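Local coordinates for 23S rRNA-specific endonuclease VapC20 (Mycobacterium tuberculosis H37Rv, PDB 5WZF), which cleaves 23S ribosomal RNA within the sarcin-ricin loop as the magnesium-dependent toxin of a type II toxin-antitoxin system, at residues B[18-23]-B[126-131]; B[47-52]-B[82-87]; B[122-127]-B[136-141]. All blocks are in the same frame, centred on the assembly; numbering follows the deposited sequence.

Contact 1 (B[18-23]-B[126-131]); sequences DTSFWA and AYAFDG
Ser20 and Phe21, in the first turn of helix 19-25 of this PIN domain, pack against residues 127-129, where strand 125-127 runs out into a loop. The OG of Ser20 accepts a nearly straight hydrogen bond from Phe129 N (2.9 Å). With chi1 at 54°, OG stands between the backbone N and carbonyl carbon of Ser20, and from there it also donates to Asp18 OD2 at 2.6 Å, on the anti side of the carboxylate. Asp18 sits at the N-cap of the helix, and its OD2 takes a second, capping bond from Ser20 N, which comes from above the carboxylate plane. The backbone N of Asp18 in turn donates to Tyr127 O (2.9 Å).

The rings of Phe21, Tyr127 and Phe129 form an aromatic cluster. Tyr127 CD2 lies over one face of the Phe21 ring, toward its rim and 3.4 Å from Phe21 CZ, with the two planes inclined at 47°; Tyr127 CB rests over the same ring in a CH-pi contact. The Phe129 ring is nearly parallel to that of Phe21 but slid well aside. Helix 33-41 adds Ala36, Leu39 and Trp40 around Phe21.

Asp18 is a predicted magnesium ligand, as is nearby Asp111, so these bonds probably help to orient a metal-binding carboxylate. Against its base, Ala128 CB sits 3.6 Å from Asp18 CB.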
ATOM      1  N   ASP B  18     -12.990   0.328   3.781  1.00 12.82           N
ATOM      2  CA  ASP B  18     -11.642  -0.128   4.099  1.00 12.39           C
ATOM      3  C   ASP B  18     -11.364  -1.511   3.512  1.00 15.47           C
ATOM      4  O   ASP B  18     -12.289  -2.257   3.188  1.00 14.71           O
ATOM      5  CB  ASP B  18     -11.450  -0.151   5.617  1.00 13.43           C
ATOM      6  CG  ASP B  18     -10.097  -0.672   6.027  1.00 17.62           C
ATOM      7  OD1 ASP B  18      -9.084  -0.130   5.537  1.00 18.67           O
ATOM      8  OD2 ASP B  18     -10.045  -1.634   6.825  1.00 15.75           O
ATOM      9  N   THR B  19     -10.083  -1.833   3.380  1.00 12.60           N
ATOM     10  CA  THR B  19      -9.617  -3.148   2.954  1.00 15.55           C
ATOM     11  C   THR B  19     -10.265  -4.305   3.708  1.00 16.46           C
ATOM     12  O   THR B  19     -10.616  -5.323   3.110  1.00 17.52           O
ATOM     13  CB  THR B  19      -8.095  -3.244   3.127  1.00 16.86           C
ATOM     14  OG1 THR B  19      -7.482  -2.144   2.448  1.00 21.77           O
ATOM     15  CG2 THR B  19      -7.549  -4.565   2.584  1.00 19.83           C
ATOM     16  N   SER B  20     -10.420  -4.151   5.018  1.00 13.92           N
ATOM     17  CA  SER B  20     -10.991  -5.223   5.828  1.00 14.41           C
ATOM     18  C   SER B  20     -12.394  -5.575   5.344  1.00 17.33           C
ATOM     19  O   SER B  20     -12.794  -6.740   5.376  1.00 15.52           O
ATOM     20  CB  SER B  20     -11.011  -4.834   7.310  1.00 15.59           C
ATOM     21  OG  SER B  20     -11.668  -3.597   7.509  1.00 16.15           O
ATOM     22  N   PHE B  21     -13.129  -4.575   4.870  1.00 15.39           N
ATOM     23  CA  PHE B  21     -14.475  -4.824   4.365  1.00 14.60           C
ATOM     24  C   PHE B  21     -14.449  -5.409   2.952  1.00 13.26           C
ATOM     25  O   PHE B  21     -15.147  -6.386   2.678  1.00 14.30           O
ATOM     26  CB  PHE B  21     -15.323  -3.551   4.379  1.00 16.40           C
ATOM     27  CG  PHE B  21     -16.744  -3.777   3.936  1.00 16.75           C
ATOM     28  CD1 PHE B  21     -17.719  -4.136   4.853  1.00 17.60           C
ATOM     29  CD2 PHE B  21     -17.097  -3.661   2.600  1.00 17.31           C
ATOM     30  CE1 PHE B  21     -19.020  -4.362   4.448  1.00 20.28           C
ATOM     31  CE2 PHE B  21     -18.395  -3.891   2.189  1.00 20.20           C
ATOM     32  CZ  PHE B  21     -19.358  -4.240   3.114  1.00 19.76           C
ATOM     33  N   TRP B  22     -13.661  -4.809   2.063  1.00 12.73           N
ATOM     34  CA  TRP B  22     -13.561  -5.304   0.692  1.00 12.69           C
ATOM     35  C   TRP B  22     -13.145  -6.771   0.665  1.00 13.76           C
ATOM     36  O   TRP B  22     -13.671  -7.567  -0.114  1.00 15.52           O
ATOM     37  CB  TRP B  22     -12.550  -4.496  -0.128  1.00 13.75           C
ATOM     38  CG  TRP B  22     -12.941  -3.104  -0.547  1.00 13.37           C
ATOM     39  CD1 TRP B  22     -12.172  -1.984  -0.431  1.00 14.58           C
ATOM     40  CD2 TRP B  22     -14.155  -2.690  -1.189  1.00 15.83           C
ATOM     41  NE1 TRP B  22     -12.832  -0.896  -0.942  1.00 18.94           N
ATOM     42  CE2 TRP B  22     -14.053  -1.301  -1.418  1.00 17.78           C
ATOM     43  CE3 TRP B  22     -15.322  -3.351  -1.585  1.00 17.23           C
ATOM     44  CZ2 TRP B  22     -15.070  -0.563  -2.019  1.00 15.92           C
ATOM     45  CZ3 TRP B  22     -16.333  -2.616  -2.180  1.00 19.19           C
ATOM     46  CH2 TRP B  22     -16.199  -1.237  -2.393  1.00 19.32           C
ATOM     47  N   ALA B  23     -12.181  -7.114   1.516  1.00 17.96           N
ATOM     48  CA  ALA B  23     -11.658  -8.473   1.585  1.00 18.42           C
ATOM     49  C   ALA B  23     -12.721  -9.454   2.056  1.00 18.29           C
ATOM     50  O   ALA B  23     -12.794 -10.580   1.567  1.00 19.01           O
ATOM     51  CB  ALA B  23     -10.451  -8.531   2.500  1.00 23.37           C
ATOM     52  N   ALA B 126     -17.244   4.455   8.439  1.00 18.03           N
ATOM     53  CA  ALA B 126     -16.399   3.584   7.641  1.00 15.48           C
ATOM     54  C   ALA B 126     -16.952   2.169   7.593  1.00 17.55           C
ATOM     55  O   ALA B 126     -17.406   1.637   8.605  1.00 18.17           O
ATOM     56  CB  ALA B 126     -14.979   3.573   8.190  1.00 16.51           C
ATOM     57  N   TYR B 127     -16.923   1.559   6.412  1.00 15.37           N
ATOM     58  CA  TYR B 127     -17.146   0.123   6.330  1.00 16.79           C
ATOM     59  C   TYR B 127     -15.806  -0.550   6.584  1.00 18.37           C
ATOM     60  O   TYR B 127     -14.936  -0.580   5.718  1.00 16.38           O
ATOM     61  CB  TYR B 127     -17.733  -0.290   4.981  1.00 18.14           C
ATOM     62  CG  TYR B 127     -19.246  -0.302   4.969  1.00 20.01           C
ATOM     63  CD1 TYR B 127     -19.969   0.408   5.916  1.00 22.74           C
ATOM     64  CD2 TYR B 127     -19.950  -1.038   4.028  1.00 24.63           C
ATOM     65  CE1 TYR B 127     -21.347   0.400   5.918  1.00 24.71           C
ATOM     66  CE2 TYR B 127     -21.335  -1.058   4.022  1.00 24.40           C
ATOM     67  CZ  TYR B 127     -22.027  -0.335   4.971  1.00 24.21           C
ATOM     68  OH  TYR B 127     -23.401  -0.345   4.979  1.00 26.65           O
ATOM     69  N   ALA B 128     -15.639  -1.053   7.799  1.00 19.53           N
ATOM     70  CA  ALA B 128     -14.375  -1.617   8.230  1.00 17.67           C
ATOM     71  C   ALA B 128     -14.611  -2.510   9.425  1.00 21.83           C
ATOM     72  O   ALA B 128     -15.606  -2.363  10.128  1.00 18.85           O
ATOM     73  CB  ALA B 128     -13.383  -0.518   8.586  1.00 16.01           C
ATOM     74  N   PHE B 129     -13.684  -3.430   9.648  1.00 20.47           N
ATOM     75  CA  PHE B 129     -13.721  -4.286  10.816  1.00 22.79           C
ATOM     76  C   PHE B 129     -12.407  -4.096  11.577  1.00 28.85           C
ATOM     77  O   PHE B 129     -11.551  -3.324  11.145  1.00 31.56           O
ATOM     78  CB  PHE B 129     -13.930  -5.748  10.408  1.00 24.67           C
ATOM     79  CG  PHE B 129     -15.140  -5.977   9.528  1.00 25.93           C
ATOM     80  CD1 PHE B 129     -16.425  -5.888  10.046  1.00 25.03           C
ATOM     81  CD2 PHE B 129     -14.986  -6.303   8.187  1.00 28.79           C
ATOM     82  CE1 PHE B 129     -17.533  -6.104   9.238  1.00 26.73           C
ATOM     83  CE2 PHE B 129     -16.088  -6.523   7.376  1.00 30.06           C
ATOM     84  CZ  PHE B 129     -17.362  -6.424   7.899  1.00 28.46           C
ATOM     85  N   ASP B 130     -12.275  -4.770  12.718  1.00 35.55           N
ATOM     86  CA  ASP B 130     -11.018  -4.842  13.483  1.00 40.17           C
ATOM     87  C   ASP B 130     -10.616  -3.567  14.251  1.00 33.70           C
ATOM     88  O   ASP B 130      -9.568  -3.539  14.897  1.00 31.35           O
ATOM     89  CB  ASP B 130      -9.869  -5.265  12.560  1.00 43.04           C
ATOM     90  CG  ASP B 130     -10.163  -6.562  11.829  1.00 46.59           C
ATOM     91  OD1 ASP B 130     -10.824  -7.444  12.420  1.00 49.54           O
ATOM     92  OD2 ASP B 130      -9.738  -6.701  10.663  1.00 46.09           O
ATOM     93  N   GLY B 131     -11.432  -2.520  14.180  1.00 26.35           N
ATOM     94  CA  GLY B 131     -11.375  -1.458  15.174  1.00 25.19           C
ATOM     95  C   GLY B 131     -10.334  -0.353  15.087  1.00 23.86           C
ATOM     96  O   GLY B 131     -10.246   0.468  16.003  1.00 20.96           O
TER

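Contact 2 (B[47-52]-B[82-87]); sequences VMTSNH and VRVEHV
Asn51, the first residue of helix 51-63, reaches back to the end of neighbouring strand 82-85 and grips the chain beyond it. Its CB passes Glu85 O at 4.1 Å. Chi1 of 57° places CG between the backbone N and the carbonyl carbon, and CG comes to lie near His86 CA and Val87 N. At the tip the amide divides its work: OD1 accepts a nearly straight bond from Val87 N (3.0 Å), which approaches from above the plane of the amide carbonyl, while ND2 donates to a water that is also bound to Val87 O. ND2 has a further partner, an acidic side chain of the other protein chain, and His86 NE2 likewise bonds to a polar side chain there, so this end of the contact meets the second subunit.

Behind Asn51 the two strands pair in parallel. Thr49 N donates to Arg83 O (2.8 Å), and Thr49 O accepts from Glu85 N (2.9 Å); the pairing then carries over the strand end, where Asn51 N donates to Glu85 O. On one face Thr49 CG2 touches Val82 CG1 at 4.0 Å and lies beside Val84 CG2. Past the strands, Val87 CG2 meets the edge of the His52 ring at CD2 (3.6 Å), and His52 NE2 is held by Glu92.

The strand order makes 82-85 an outer strand of the parallel sheet within this chain, with 46-50 between it and 14-17. Helix 109-121 lies against the Met48 and Val87 side, through Val117, while Leu54 of helix 51-63 packs on Thr49 and Val84.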
ATOM      1  N   VAL B  47     -20.652   6.032  -1.767  1.00 30.58           N
ATOM      2  CA  VAL B  47     -19.673   5.040  -1.339  1.00 25.48           C
ATOM      3  C   VAL B  47     -18.278   5.361  -1.869  1.00 25.30           C
ATOM      4  O   VAL B  47     -18.051   5.400  -3.077  1.00 26.49           O
ATOM      5  CB  VAL B  47     -20.085   3.630  -1.796  1.00 22.57           C
ATOM      6  CG1 VAL B  47     -19.054   2.604  -1.369  1.00 20.02           C
ATOM      7  CG2 VAL B  47     -21.450   3.281  -1.229  1.00 28.66           C
ATOM      8  N   MET B  48     -17.344   5.583  -0.952  1.00 19.50           N
ATOM      9  CA  MET B  48     -15.999   6.004  -1.322  1.00 17.76           C
ATOM     10  C   MET B  48     -14.944   5.025  -0.817  1.00 17.25           C
ATOM     11  O   MET B  48     -15.131   4.372   0.203  1.00 15.03           O
ATOM     12  CB  MET B  48     -15.723   7.403  -0.771  1.00 22.07           C
ATOM     13  CG  MET B  48     -14.443   8.043  -1.275  1.00 28.71           C
ATOM     14  SD  MET B  48     -14.272   9.721  -0.641  1.00 43.88           S
ATOM     15  CE  MET B  48     -15.818  10.447  -1.184  1.00 29.77           C
ATOM     16  N   THR B  49     -13.840   4.926  -1.549  1.00 16.42           N
ATOM     17  CA  THR B  49     -12.669   4.200  -1.080  1.00 14.26           C
ATOM     18  C   THR B  49     -11.441   4.912  -1.647  1.00 16.66           C
ATOM     19  O   THR B  49     -11.565   6.018  -2.170  1.00 20.35           O
ATOM     20  CB  THR B  49     -12.706   2.707  -1.485  1.00 15.12           C
ATOM     21  OG1 THR B  49     -11.703   1.984  -0.756  1.00 15.30           O
ATOM     22  CG2 THR B  49     -12.500   2.523  -2.988  1.00 16.70           C
ATOM     23  N   SER B  50     -10.261   4.312  -1.529  1.00 13.87           N
ATOM     24  CA  SER B  50      -9.050   4.967  -2.024  1.00 15.95           C
ATOM     25  C   SER B  50      -8.190   4.039  -2.869  1.00 15.01           C
ATOM     26  O   SER B  50      -8.363   2.821  -2.842  1.00 12.56           O
ATOM     27  CB  SER B  50      -8.212   5.509  -0.864  1.00 19.49           C
ATOM     28  OG  SER B  50      -7.468   4.472  -0.245  1.00 15.75           O
ATOM     29  N   ASN B  51      -7.253   4.625  -3.608  1.00 14.01           N
ATOM     30  CA  ASN B  51      -6.324   3.840  -4.412  1.00 16.63           C
ATOM     31  C   ASN B  51      -5.460   2.947  -3.527  1.00 17.71           C
ATOM     32  O   ASN B  51      -5.195   1.798  -3.872  1.00 13.73           O
ATOM     33  CB  ASN B  51      -5.453   4.755  -5.281  1.00 18.57           C
ATOM     34  CG  ASN B  51      -4.673   5.773  -4.469  1.00 20.86           C
ATOM     35  OD1 ASN B  51      -5.179   6.333  -3.498  1.00 20.40           O
ATOM     36  ND2 ASN B  51      -3.427   6.015  -4.866  1.00 21.03           N
ATOM     37  N   HIS B  52      -5.045   3.461  -2.370  1.00 15.16           N
ATOM     38  CA  HIS B  52      -4.221   2.668  -1.464  1.00 15.82           C
ATOM     39  C   HIS B  52      -4.998   1.470  -0.925  1.00 17.01           C
ATOM     40  O   HIS B  52      -4.453   0.369  -0.809  1.00 14.63           O
ATOM     41  CB  HIS B  52      -3.698   3.526  -0.306  1.00 16.06           C
ATOM     42  CG  HIS B  52      -2.629   4.494  -0.706  1.00 18.71           C
ATOM     43  ND1 HIS B  52      -1.343   4.100  -1.007  1.00 22.09           N
ATOM     44  CD2 HIS B  52      -2.651   5.841  -0.846  1.00 25.15           C
ATOM     45  CE1 HIS B  52      -0.620   5.161  -1.320  1.00 25.14           C
ATOM     46  NE2 HIS B  52      -1.391   6.230  -1.232  1.00 23.35           N
ATOM     47  N   VAL B  82     -18.967   3.306  -7.105  1.00 25.06           N
ATOM     48  CA  VAL B  82     -18.014   3.527  -6.026  1.00 23.25           C
ATOM     49  C   VAL B  82     -17.020   4.614  -6.419  1.00 27.40           C
ATOM     50  O   VAL B  82     -16.387   4.533  -7.470  1.00 29.56           O
ATOM     51  CB  VAL B  82     -17.257   2.238  -5.667  1.00 19.81           C
ATOM     52  CG1 VAL B  82     -16.207   2.520  -4.600  1.00 24.90           C
ATOM     53  CG2 VAL B  82     -18.229   1.163  -5.204  1.00 20.12           C
ATOM     54  N   ARG B  83     -16.900   5.635  -5.576  1.00 28.40           N
ATOM     55  CA  ARG B  83     -15.948   6.712  -5.807  1.00 28.85           C
ATOM     56  C   ARG B  83     -14.571   6.306  -5.300  1.00 27.09           C
ATOM     57  O   ARG B  83     -14.400   6.004  -4.120  1.00 24.23           O
ATOM     58  CB  ARG B  83     -16.411   7.995  -5.120  1.00 33.58           C
ATOM     59  CG  ARG B  83     -17.871   8.332  -5.372  1.00 40.51           C
ATOM     60  CD  ARG B  83     -18.228   9.706  -4.831  1.00 48.40           C
ATOM     61  NE  ARG B  83     -19.655   9.984  -4.957  1.00 57.97           N
ATOM     62  CZ  ARG B  83     -20.209  11.172  -4.738  1.00 65.57           C
ATOM     63  NH1 ARG B  83     -21.518  11.331  -4.876  1.00 69.19           N
ATOM     64  NH2 ARG B  83     -19.452  12.204  -4.385  1.00 67.82           N
ATOM     65  N   VAL B  84     -13.591   6.291  -6.194  1.00 26.79           N
ATOM     66  CA  VAL B  84     -12.245   5.890  -5.816  1.00 25.65           C
ATOM     67  C   VAL B  84     -11.321   7.102  -5.771  1.00 27.27           C
ATOM     68  O   VAL B  84     -10.933   7.648  -6.805  1.00 30.17           O
ATOM     69  CB  VAL B  84     -11.673   4.842  -6.781  1.00 24.79           C
ATOM     70  CG1 VAL B  84     -10.293   4.404  -6.318  1.00 24.97           C
ATOM     71  CG2 VAL B  84     -12.612   3.648  -6.884  1.00 26.35           C
ATOM     72  N   GLU B  85     -10.983   7.522  -4.558  1.00 18.91           N
ATOM     73  CA  GLU B  85     -10.140   8.692  -4.353  1.00 20.23           C
ATOM     74  C   GLU B  85      -8.663   8.352  -4.517  1.00 18.66           C
ATOM     75  O   GLU B  85      -8.150   7.467  -3.833  1.00 17.73           O
ATOM     76  CB  GLU B  85     -10.390   9.279  -2.960  1.00 27.85           C
ATOM     77  CG  GLU B  85      -9.469  10.426  -2.576  1.00 37.09           C
ATOM     78  CD  GLU B  85      -9.903  11.754  -3.168  1.00 42.51           C
ATOM     79  OE1 GLU B  85     -11.002  11.809  -3.764  1.00 43.47           O
ATOM     80  OE2 GLU B  85      -9.151  12.743  -3.030  1.00 43.43           O
ATOM     81  N   HIS B  86      -7.985   9.040  -5.435  1.00 20.51           N
ATOM     82  CA  HIS B  86      -6.530   8.951  -5.523  1.00 20.50           C
ATOM     83  C   HIS B  86      -5.916   9.911  -4.511  1.00 16.95           C
ATOM     84  O   HIS B  86      -6.029  11.131  -4.653  1.00 19.64           O
ATOM     85  CB  HIS B  86      -6.029   9.278  -6.934  1.00 20.71           C
ATOM     86  CG  HIS B  86      -4.536   9.326  -7.045  1.00 23.39           C
ATOM     87  ND1 HIS B  86      -3.778   8.228  -7.391  1.00 23.14           N
ATOM     88  CD2 HIS B  86      -3.659  10.334  -6.827  1.00 23.23           C
ATOM     89  CE1 HIS B  86      -2.499   8.562  -7.393  1.00 20.79           C
ATOM     90  NE2 HIS B  86      -2.400   9.835  -7.056  1.00 21.05           N
ATOM     91  N   VAL B  87      -5.285   9.362  -3.482  1.00 13.82           N
ATOM     92  CA  VAL B  87      -4.710  10.188  -2.426  1.00 15.74           C
ATOM     93  C   VAL B  87      -3.611  11.084  -2.990  1.00 16.84           C
ATOM     94  O   VAL B  87      -2.627  10.599  -3.545  1.00 20.04           O
ATOM     95  CB  VAL B  87      -4.146   9.328  -1.285  1.00 18.39           C
ATOM     96  CG1 VAL B  87      -3.632  10.219  -0.165  1.00 17.85           C
ATOM     97  CG2 VAL B  87      -5.218   8.377  -0.762  1.00 17.01           C
TER
HETATM   98  O   HOH W   1      -1.814   8.058  -3.860  1.00 18.57           O

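Contact 3 (B[122-127]-B[136-141]); sequences GIQNAY and AGFVEV
The amide of Gln124 and the ring of Phe138 cross obliquely, their planes 48° apart, with Gln124 OE1 3.7 Å from Phe138 CD1. At the other end of the contact the Tyr127 ring receives Val141: CG2 lies at the ring edge, in plane, and CB approaches Tyr127 CE1 to 3.5 Å. Between these groups, strands 125-127 and 139-140 pair in parallel as the two strands of a beta-alpha-beta unit, linked through the short helix 132-135. Val139 bonds through both its backbone N and its O: N donates to Gln124 O, and O accepts from Ala126 N at 2.7 Å; Ala126 O then takes Val141 N.

On one face the Asn125 and Val139 side chains lie side by side, with Asn125 OD1 3.5 Å from Val139 CB. Ala126 and Glu140 point to the other face. Met118 of helix 109-121 packs on Ala126, and Glu140 OE1 forms a salt bridge with Arg142.

Gly137, the first residue to leave helical angles after helix 132-135, has positive phi in a Schellman motif. A bend at chi2 (66°) swings Gln124 CD toward this turn. The amide NE2 donates to Gly137 O in the carbonyl plane, on a lone pair (3.0 Å), and a water bridges Gln124 OE1 to that same oxygen.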
ATOM      1  N   GLY B 122     -15.100  14.770   4.931  1.00 24.08           N
ATOM      2  CA  GLY B 122     -16.106  14.959   5.962  1.00 25.54           C
ATOM      3  C   GLY B 122     -16.901  13.694   6.223  1.00 25.05           C
ATOM      4  O   GLY B 122     -18.080  13.744   6.571  1.00 28.06           O
ATOM      5  N   ILE B 123     -16.241  12.555   6.057  1.00 20.77           N
ATOM      6  CA  ILE B 123     -16.865  11.255   6.268  1.00 21.76           C
ATOM      7  C   ILE B 123     -16.584  10.767   7.684  1.00 21.17           C
ATOM      8  O   ILE B 123     -15.446  10.814   8.147  1.00 22.07           O
ATOM      9  CB  ILE B 123     -16.352  10.220   5.251  1.00 21.63           C
ATOM     10  CG1 ILE B 123     -16.642  10.693   3.824  1.00 27.49           C
ATOM     11  CG2 ILE B 123     -16.973   8.850   5.506  1.00 19.20           C
ATOM     12  CD1 ILE B 123     -15.980   9.854   2.754  1.00 28.31           C
ATOM     13  N   GLN B 124     -17.623  10.309   8.375  1.00 22.37           N
ATOM     14  CA  GLN B 124     -17.455   9.802   9.732  1.00 22.24           C
ATOM     15  C   GLN B 124     -17.632   8.289   9.783  1.00 21.29           C
ATOM     16  O   GLN B 124     -17.058   7.615  10.639  1.00 22.78           O
ATOM     17  CB  GLN B 124     -18.439  10.487  10.686  1.00 28.64           C
ATOM     18  CG  GLN B 124     -18.373  10.008  12.140  1.00 30.63           C
ATOM     19  CD  GLN B 124     -17.063  10.356  12.847  1.00 33.23           C
ATOM     20  OE1 GLN B 124     -16.184  11.013  12.285  1.00 31.05           O
ATOM     21  NE2 GLN B 124     -16.937   9.913  14.094  1.00 26.84           N
ATOM     22  N   ASN B 125     -18.419   7.759   8.851  1.00 19.52           N
ATOM     23  CA  ASN B 125     -18.724   6.331   8.824  1.00 20.51           C
ATOM     24  C   ASN B 125     -17.796   5.539   7.911  1.00 20.14           C
ATOM     25  O   ASN B 125     -17.594   5.895   6.750  1.00 19.64           O
ATOM     26  CB  ASN B 125     -20.169   6.107   8.392  1.00 23.71           C
ATOM     27  CG  ASN B 125     -21.163   6.635   9.404  1.00 29.95           C
ATOM     28  OD1 ASN B 125     -20.916   6.600  10.610  1.00 31.45           O
ATOM     29  ND2 ASN B 125     -22.293   7.133   8.919  1.00 31.13           N
ATOM     30  N   ALA B 126     -17.244   4.455   8.439  1.00 18.03           N
ATOM     31  CA  ALA B 126     -16.399   3.584   7.641  1.00 15.48           C
ATOM     32  C   ALA B 126     -16.952   2.169   7.593  1.00 17.55           C
ATOM     33  O   ALA B 126     -17.406   1.637   8.605  1.00 18.17           O
ATOM     34  CB  ALA B 126     -14.979   3.573   8.190  1.00 16.51           C
ATOM     35  N   TYR B 127     -16.923   1.559   6.412  1.00 15.37           N
ATOM     36  CA  TYR B 127     -17.146   0.123   6.330  1.00 16.79           C
ATOM     37  C   TYR B 127     -15.806  -0.550   6.584  1.00 18.37           C
ATOM     38  O   TYR B 127     -14.936  -0.580   5.718  1.00 16.38           O
ATOM     39  CB  TYR B 127     -17.733  -0.290   4.981  1.00 18.14           C
ATOM     40  CG  TYR B 127     -19.246  -0.302   4.969  1.00 20.01           C
ATOM     41  CD1 TYR B 127     -19.969   0.408   5.916  1.00 22.74           C
ATOM     42  CD2 TYR B 127     -19.950  -1.038   4.028  1.00 24.63           C
ATOM     43  CE1 TYR B 127     -21.347   0.400   5.918  1.00 24.71           C
ATOM     44  CE2 TYR B 127     -21.335  -1.058   4.022  1.00 24.40           C
ATOM     45  CZ  TYR B 127     -22.027  -0.335   4.971  1.00 24.21           C
ATOM     46  OH  TYR B 127     -23.401  -0.345   4.979  1.00 26.65           O
ATOM     47  N   ALA B 136      -9.333   5.513  15.930  1.00 20.77           N
ATOM     48  CA  ALA B 136      -8.923   6.793  15.367  1.00 21.15           C
ATOM     49  C   ALA B 136     -10.046   7.825  15.425  1.00 23.76           C
ATOM     50  O   ALA B 136      -9.866   8.972  15.018  1.00 26.99           O
ATOM     51  CB  ALA B 136      -8.446   6.615  13.933  1.00 19.32           C
ATOM     52  N   GLY B 137     -11.204   7.420  15.934  1.00 21.34           N
ATOM     53  CA  GLY B 137     -12.280   8.363  16.178  1.00 24.59           C
ATOM     54  C   GLY B 137     -13.386   8.365  15.141  1.00 24.35           C
ATOM     55  O   GLY B 137     -14.226   9.265  15.132  1.00 26.37           O
ATOM     56  N   PHE B 138     -13.388   7.363  14.267  1.00 19.15           N
ATOM     57  CA  PHE B 138     -14.446   7.224  13.274  1.00 22.04           C
ATOM     58  C   PHE B 138     -15.420   6.134  13.707  1.00 24.05           C
ATOM     59  O   PHE B 138     -15.214   5.483  14.730  1.00 26.68           O
ATOM     60  CB  PHE B 138     -13.863   6.904  11.892  1.00 18.47           C
ATOM     61  CG  PHE B 138     -12.923   7.956  11.373  1.00 17.78           C
ATOM     62  CD1 PHE B 138     -13.409   9.128  10.815  1.00 18.48           C
ATOM     63  CD2 PHE B 138     -11.552   7.777  11.452  1.00 20.49           C
ATOM     64  CE1 PHE B 138     -12.544  10.102  10.338  1.00 19.11           C
ATOM     65  CE2 PHE B 138     -10.682   8.747  10.982  1.00 23.12           C
ATOM     66  CZ  PHE B 138     -11.179   9.911  10.426  1.00 18.97           C
ATOM     67  N   VAL B 139     -16.480   5.941  12.931  1.00 16.95           N
ATOM     68  CA  VAL B 139     -17.466   4.916  13.244  1.00 18.20           C
ATOM     69  C   VAL B 139     -17.375   3.752  12.268  1.00 18.91           C
ATOM     70  O   VAL B 139     -17.548   3.936  11.064  1.00 23.20           O
ATOM     71  CB  VAL B 139     -18.900   5.478  13.204  1.00 19.75           C
ATOM     72  CG1 VAL B 139     -19.917   4.348  13.290  1.00 19.94           C
ATOM     73  CG2 VAL B 139     -19.110   6.511  14.323  1.00 21.40           C
ATOM     74  N   GLU B 140     -17.100   2.557  12.783  1.00 18.87           N
ATOM     75  CA  GLU B 140     -17.154   1.356  11.955  1.00 16.43           C
ATOM     76  C   GLU B 140     -18.576   0.818  11.991  1.00 18.29           C
ATOM     77  O   GLU B 140     -19.056   0.354  13.026  1.00 18.99           O
ATOM     78  CB  GLU B 140     -16.150   0.311  12.431  1.00 16.55           C
ATOM     79  CG  GLU B 140     -14.726   0.836  12.411  1.00 19.23           C
ATOM     80  CD  GLU B 140     -13.696  -0.203  12.794  1.00 26.53           C
ATOM     81  OE1 GLU B 140     -14.067  -1.383  12.982  1.00 23.07           O
ATOM     82  OE2 GLU B 140     -12.507   0.171  12.898  1.00 27.55           O
ATOM     83  N   VAL B 141     -19.252   0.912  10.853  1.00 20.04           N
ATOM     84  CA  VAL B 141     -20.662   0.563  10.766  1.00 20.40           C
ATOM     85  C   VAL B 141     -20.873  -0.920  11.030  1.00 23.84           C
ATOM     86  O   VAL B 141     -20.124  -1.762  10.533  1.00 21.91           O
ATOM     87  CB  VAL B 141     -21.239   0.938   9.394  1.00 27.08           C
ATOM     88  CG1 VAL B 141     -22.725   0.611   9.325  1.00 24.47           C
ATOM     89  CG2 VAL B 141     -21.001   2.412   9.116  1.00 27.53           C
TER
HETATM   90  O   HOH W   2     -13.603  11.920  13.389  1.00 42.09           O

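How the contacts relate
All three contacts reach one five-stranded parallel sheet. Contact 1 is buried near its middle and contact 2 is buried toward one outer strand, whereas contact 3, at the opposite outer strand, is only partly buried. Contacts 1 and 3 share Ala126 and Tyr127 of strand 125-127, and Glu140 OE1 of contact 3 probably accepts from Gly131 N of contact 1. Contact 2 is nested within the chain loop that contact 1 closes; Trp22 NE1 and Thr49 OG1 join the two. Strand pairing dominates contacts 2 and 3, while contact 1 combines helix capping with aromatic packing beside the predicted metal site. Contact 2 alone meets the second subunit.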